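Local coordinates for protein rhamnosidase B (Bacillus sp., PDB 2OKX) that hydrolyses the glycosidic bonds of terminal alpha-L-rhamnose residues as a member of glycoside hydrolase family 78, at residues 371-374 against 375-378; 222-225 against 226-229. All coordinates share one frame; numbering follows the deposited sequence.

Overall arrangement
Both contacts show how a chain starts a turn by lending its own acceptors to amides just ahead of it, and both belong to domain D2, with centres about 23 Å apart. Contact 2 is buried: it joins strand 219-223 to the short helix 225-229, and a carboxylate from Asp224 caps the first turn. Contact 1 sits in a partly buried loop between helix 362-370 and strand 384-386, its centre about 44 Å from that of the chain against 22 Å for contact 2. There a threonine hydroxyl accepts a forward amide in a similar way, though only a run with helical backbone angles follows. The rest of contact 1 is mostly small apolar packing, where contact 2 adds charged and amide groups held by outside partners.

Contact 1: residues 371-374 against 375-378; sequences APTA and AALE
Leu377 N is shared by two backbone carbonyls, Thr373 O at 3.2 Å and Ala374 O at 3.3 Å, and both bonds are weak because the N-H points squarely at neither. The straighter bond of the turn comes from a side chain: Ala376 N donates to Thr373 OG1 over 3.2 Å at 171°. Thr373 can accept it because its chi1 of 65° sets OG1 between its own N and carbonyl carbon, turned forward to the amides that follow. Side-chain and main-chain oxygens of one threonine thus receive the N-H groups three and four residues on, which is an ST motif, here at the start of a run, 375-377, with helical backbone angles. Apolar contacts draw Ala371 and Pro372 to the same turn. Ala371 CB lies 3.7 Å from Leu377 CD1, a buried pair, and the Ala376 methyl fits over the chain at Ala371 and Pro372, with Pro372 CD 4.0 Å from Ala376 CB. Ala371 is where the chain leaves the helical conformation of helix 362-370, and the turn bends it onward through the loop that leads to strand 384-386.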
ATOM      1  N   ALA A 371      15.102  -1.050  39.960  1.00 39.08           N
ATOM      2  CA  ALA A 371      13.876  -0.378  40.379  1.00 38.90           C
ATOM      3  C   ALA A 371      12.701  -1.350  40.410  1.00 38.94           C
ATOM      4  O   ALA A 371      11.794  -1.270  39.584  1.00 39.60           O
ATOM      5  CB  ALA A 371      13.569   0.785  39.443  1.00 38.33           C
ATOM      6  N   PRO A 372      12.703  -2.280  41.377  1.00 38.51           N
ATOM      7  CA  PRO A 372      11.638  -3.275  41.521  1.00 38.07           C
ATOM      8  C   PRO A 372      10.309  -2.689  41.999  1.00 38.33           C
ATOM      9  O   PRO A 372       9.284  -3.369  41.991  1.00 39.23           O
ATOM     10  CB  PRO A 372      12.232  -4.259  42.522  1.00 39.04           C
ATOM     11  CG  PRO A 372      13.041  -3.365  43.407  1.00 37.76           C
ATOM     12  CD  PRO A 372      13.738  -2.470  42.410  1.00 38.76           C
ATOM     13  N   THR A 373      10.330  -1.426  42.416  1.00 37.34           N
ATOM     14  CA  THR A 373       9.127  -0.753  42.891  1.00 37.64           C
ATOM     15  C   THR A 373       9.086   0.658  42.329  1.00 37.18           C
ATOM     16  O   THR A 373      10.095   1.168  41.846  1.00 38.09           O
ATOM     17  CB  THR A 373       9.102  -0.651  44.433  1.00 38.32           C
ATOM     18  OG1 THR A 373      10.183   0.182  44.870  1.00 38.66           O
ATOM     19  CG2 THR A 373       9.245  -2.026  45.065  1.00 36.95           C
ATOM     20  N   ALA A 374       7.921   1.290  42.399  1.00 37.07           N
ATOM     21  CA  ALA A 374       7.762   2.652  41.902  1.00 37.83           C
ATOM     22  C   ALA A 374       8.610   3.621  42.721  1.00 38.61           C
ATOM     23  O   ALA A 374       9.063   4.650  42.214  1.00 39.12           O
ATOM     24  CB  ALA A 374       6.297   3.062  41.968  1.00 38.32           C
ATOM     25  N   ALA A 375       8.814   3.290  43.993  1.00 38.60           N
ATOM     26  CA  ALA A 375       9.602   4.133  44.883  1.00 39.63           C
ATOM     27  C   ALA A 375      11.050   4.152  44.416  1.00 38.92           C
ATOM     28  O   ALA A 375      11.636   5.218  44.225  1.00 39.00           O
ATOM     29  CB  ALA A 375       9.519   3.608  46.314  1.00 40.08           C
ATOM     30  N   ALA A 376      11.612   2.962  44.230  1.00 39.11           N
ATOM     31  CA  ALA A 376      12.992   2.815  43.780  1.00 39.81           C
ATOM     32  C   ALA A 376      13.196   3.476  42.423  1.00 40.95           C
ATOM     33  O   ALA A 376      14.309   3.872  42.073  1.00 41.05           O
ATOM     34  CB  ALA A 376      13.354   1.337  43.697  1.00 39.45           C
ATOM     35  N   LEU A 377      12.112   3.595  41.664  1.00 42.14           N
ATOM     36  CA  LEU A 377      12.167   4.197  40.338  1.00 41.54           C
ATOM     37  C   LEU A 377      12.491   5.686  40.432  1.00 42.23           C
ATOM     38  O   LEU A 377      12.977   6.285  39.472  1.00 41.97           O
ATOM     39  CB  LEU A 377      10.829   3.990  39.619  1.00 41.50           C
ATOM     40  CG  LEU A 377      10.807   4.234  38.110  1.00 40.33           C
ATOM     41  CD1 LEU A 377      11.773   3.279  37.427  1.00 39.69           C
ATOM     42  CD2 LEU A 377       9.395   4.031  37.580  1.00 40.30           C
ATOM     43  N   GLU A 378      12.227   6.276  41.596  1.00 43.33           N
ATOM     44  CA  GLU A 378      12.494   7.697  41.820  1.00 43.38           C
ATOM     45  C   GLU A 378      13.937   8.069  41.499  1.00 41.36           C
ATOM     46  O   GLU A 378      14.218   9.194  41.089  1.00 40.61           O
ATOM     47  CB  GLU A 378      12.190   8.074  43.272  1.00 46.84           C
ATOM     48  CG  GLU A 378      10.715   8.040  43.629  1.00 51.87           C
ATOM     49  CD  GLU A 378       9.897   9.011  42.799  1.00 54.76           C
ATOM     50  OE1 GLU A 378      10.206  10.223  42.822  1.00 56.10           O
ATOM     51  OE2 GLU A 378       8.944   8.561  42.125  1.00 57.03           O
TER

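Contact 2: residues 222-225 against 226-229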
ATOM      1  N   ALA A 222      -3.534   1.212  22.098  1.00 20.14           N
ATOM      2  CA  ALA A 222      -2.680   1.368  20.933  1.00 22.84           C
ATOM      3  C   ALA A 222      -1.772   2.555  21.244  1.00 23.82           C
ATOM      4  O   ALA A 222      -2.249   3.656  21.548  1.00 25.01           O
ATOM      5  CB  ALA A 222      -3.527   1.643  19.686  1.00 18.73           C
ATOM      6  N   LEU A 223      -0.464   2.322  21.180  1.00 23.46           N
ATOM      7  CA  LEU A 223       0.518   3.356  21.481  1.00 23.96           C
ATOM      8  C   LEU A 223       1.414   3.687  20.302  1.00 23.38           C
ATOM      9  O   LEU A 223       1.894   2.792  19.612  1.00 23.14           O
ATOM     10  CB  LEU A 223       1.418   2.913  22.641  1.00 23.98           C
ATOM     11  CG  LEU A 223       1.004   1.773  23.576  1.00 26.56           C
ATOM     12  CD1 LEU A 223       2.120   1.546  24.593  1.00 24.55           C
ATOM     13  CD2 LEU A 223      -0.297   2.094  24.276  1.00 25.45           C
ATOM     14  N   ASP A 224       1.642   4.976  20.070  1.00 23.15           N
ATOM     15  CA  ASP A 224       2.534   5.389  18.999  1.00 24.22           C
ATOM     16  C   ASP A 224       3.872   5.665  19.680  1.00 24.51           C
ATOM     17  O   ASP A 224       4.206   6.807  20.009  1.00 24.69           O
ATOM     18  CB  ASP A 224       2.009   6.645  18.307  1.00 24.44           C
ATOM     19  CG  ASP A 224       2.784   6.979  17.048  1.00 24.47           C
ATOM     20  OD1 ASP A 224       2.238   7.699  16.186  1.00 26.18           O
ATOM     21  OD2 ASP A 224       3.942   6.528  16.923  1.00 23.53           O
ATOM     22  N   LEU A 225       4.619   4.592  19.914  1.00 23.62           N
ATOM     23  CA  LEU A 225       5.914   4.675  20.573  1.00 23.95           C
ATOM     24  C   LEU A 225       6.944   5.449  19.760  1.00 24.39           C
ATOM     25  O   LEU A 225       7.832   6.085  20.325  1.00 23.34           O
ATOM     26  CB  LEU A 225       6.430   3.266  20.874  1.00 23.45           C
ATOM     27  CG  LEU A 225       5.605   2.465  21.884  1.00 24.45           C
ATOM     28  CD1 LEU A 225       6.165   1.054  22.018  1.00 23.10           C
ATOM     29  CD2 LEU A 225       5.614   3.177  23.230  1.00 27.14           C
ATOM     30  N   ARG A 226       6.825   5.398  18.437  1.00 23.49           N
ATOM     31  CA  ARG A 226       7.756   6.106  17.562  1.00 23.65           C
ATOM     32  C   ARG A 226       7.719   7.611  17.832  1.00 24.59           C
ATOM     33  O   ARG A 226       8.754   8.233  18.078  1.00 24.71           O
ATOM     34  CB  ARG A 226       7.409   5.831  16.091  1.00 22.94           C
ATOM     35  CG  ARG A 226       8.199   6.654  15.069  1.00 23.25           C
ATOM     36  CD  ARG A 226       7.602   6.463  13.677  1.00 22.69           C
ATOM     37  NE  ARG A 226       8.101   7.417  12.690  1.00 21.55           N
ATOM     38  CZ  ARG A 226       9.248   7.292  12.027  1.00 21.13           C
ATOM     39  NH1 ARG A 226       9.610   8.220  11.147  1.00 21.29           N
ATOM     40  NH2 ARG A 226      10.028   6.243  12.235  1.00 21.16           N
ATOM     41  N   ASN A 227       6.525   8.197  17.790  1.00 23.59           N
ATOM     42  CA  ASN A 227       6.387   9.628  18.021  1.00 24.53           C
ATOM     43  C   ASN A 227       6.547  10.000  19.502  1.00 24.65           C
ATOM     44  O   ASN A 227       6.882  11.140  19.825  1.00 25.87           O
ATOM     45  CB  ASN A 227       5.036  10.132  17.486  1.00 24.27           C
ATOM     46  CG  ASN A 227       4.936  10.064  15.961  1.00 25.74           C
ATOM     47  OD1 ASN A 227       5.929   9.841  15.260  1.00 25.49           O
ATOM     48  ND2 ASN A 227       3.730  10.272  15.442  1.00 22.85           N
ATOM     49  N   GLN A 228       6.321   9.041  20.396  1.00 24.97           N
ATOM     50  CA  GLN A 228       6.459   9.293  21.828  1.00 26.38           C
ATOM     51  C   GLN A 228       7.929   9.314  22.258  1.00 28.43           C
ATOM     52  O   GLN A 228       8.338  10.176  23.042  1.00 28.17           O
ATOM     53  CB  GLN A 228       5.699   8.229  22.632  1.00 25.34           C
ATOM     54  CG  GLN A 228       6.103   8.119  24.110  1.00 27.53           C
ATOM     55  CD  GLN A 228       5.731   9.342  24.942  1.00 27.84           C
ATOM     56  OE1 GLN A 228       6.130   9.459  26.107  1.00 28.68           O
ATOM     57  NE2 GLN A 228       4.964  10.252  24.354  1.00 25.92           N
ATOM     58  N   MET A 229       8.715   8.373  21.740  1.00 27.47           N
ATOM     59  CA  MET A 229      10.133   8.272  22.077  1.00 26.52           C
ATOM     60  C   MET A 229      11.039   9.204  21.269  1.00 27.09           C
ATOM     61  O   MET A 229      12.109   9.590  21.738  1.00 25.25           O
ATOM     62  CB  MET A 229      10.610   6.825  21.912  1.00 26.19           C
ATOM     63  CG  MET A 229       9.878   5.822  22.787  1.00 27.26           C
ATOM     64  SD  MET A 229       9.966   6.209  24.554  1.00 29.13           S
ATOM     65  CE  MET A 229      11.580   5.555  24.977  1.00 26.01           C
TER
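Two backbone bonds of the four-residue helical spacing, Gln228 N to Asp224 O at 3.1 Å and Met229 N to Leu225 O at 2.8 Å, wind the chain into a turn directly after strand 219-223. Asp224 supports this turn with its side chain: OD2 accepts from Asn227 N over 3.2 Å in a nearly straight bond (173°), and the N-H comes down from above the carboxylate plane. The chi1 of -171° swings CG away from the backbone N of Asp224 and brings the carboxylate over the first amides of helix 225-229. This is a classic N-cap, in which an aspartate just before the helix takes up an amide of the first turn, for which the helix itself supplies no carbonyl four residues back, and a negative charge at this end should suit the helix dipole. It makes the turn from strand to helix in domain D2, whose antiparallel sheets are consistent with a beta-sandwich. Asp224 OD1 forms a salt bridge with Arg20, while Asn227, its amide 32° off the carboxylate plane, has its own OD1 hydrogen-bonded to Ser233 OG. Arg226 runs extended away from the turn, and its guanidinium donates to the backbone oxygens of His236, Asn238 and Asp309. Leu225 and Met229 instead pack on Tyr242 and Ile305 of strands 240-252 and 297-309.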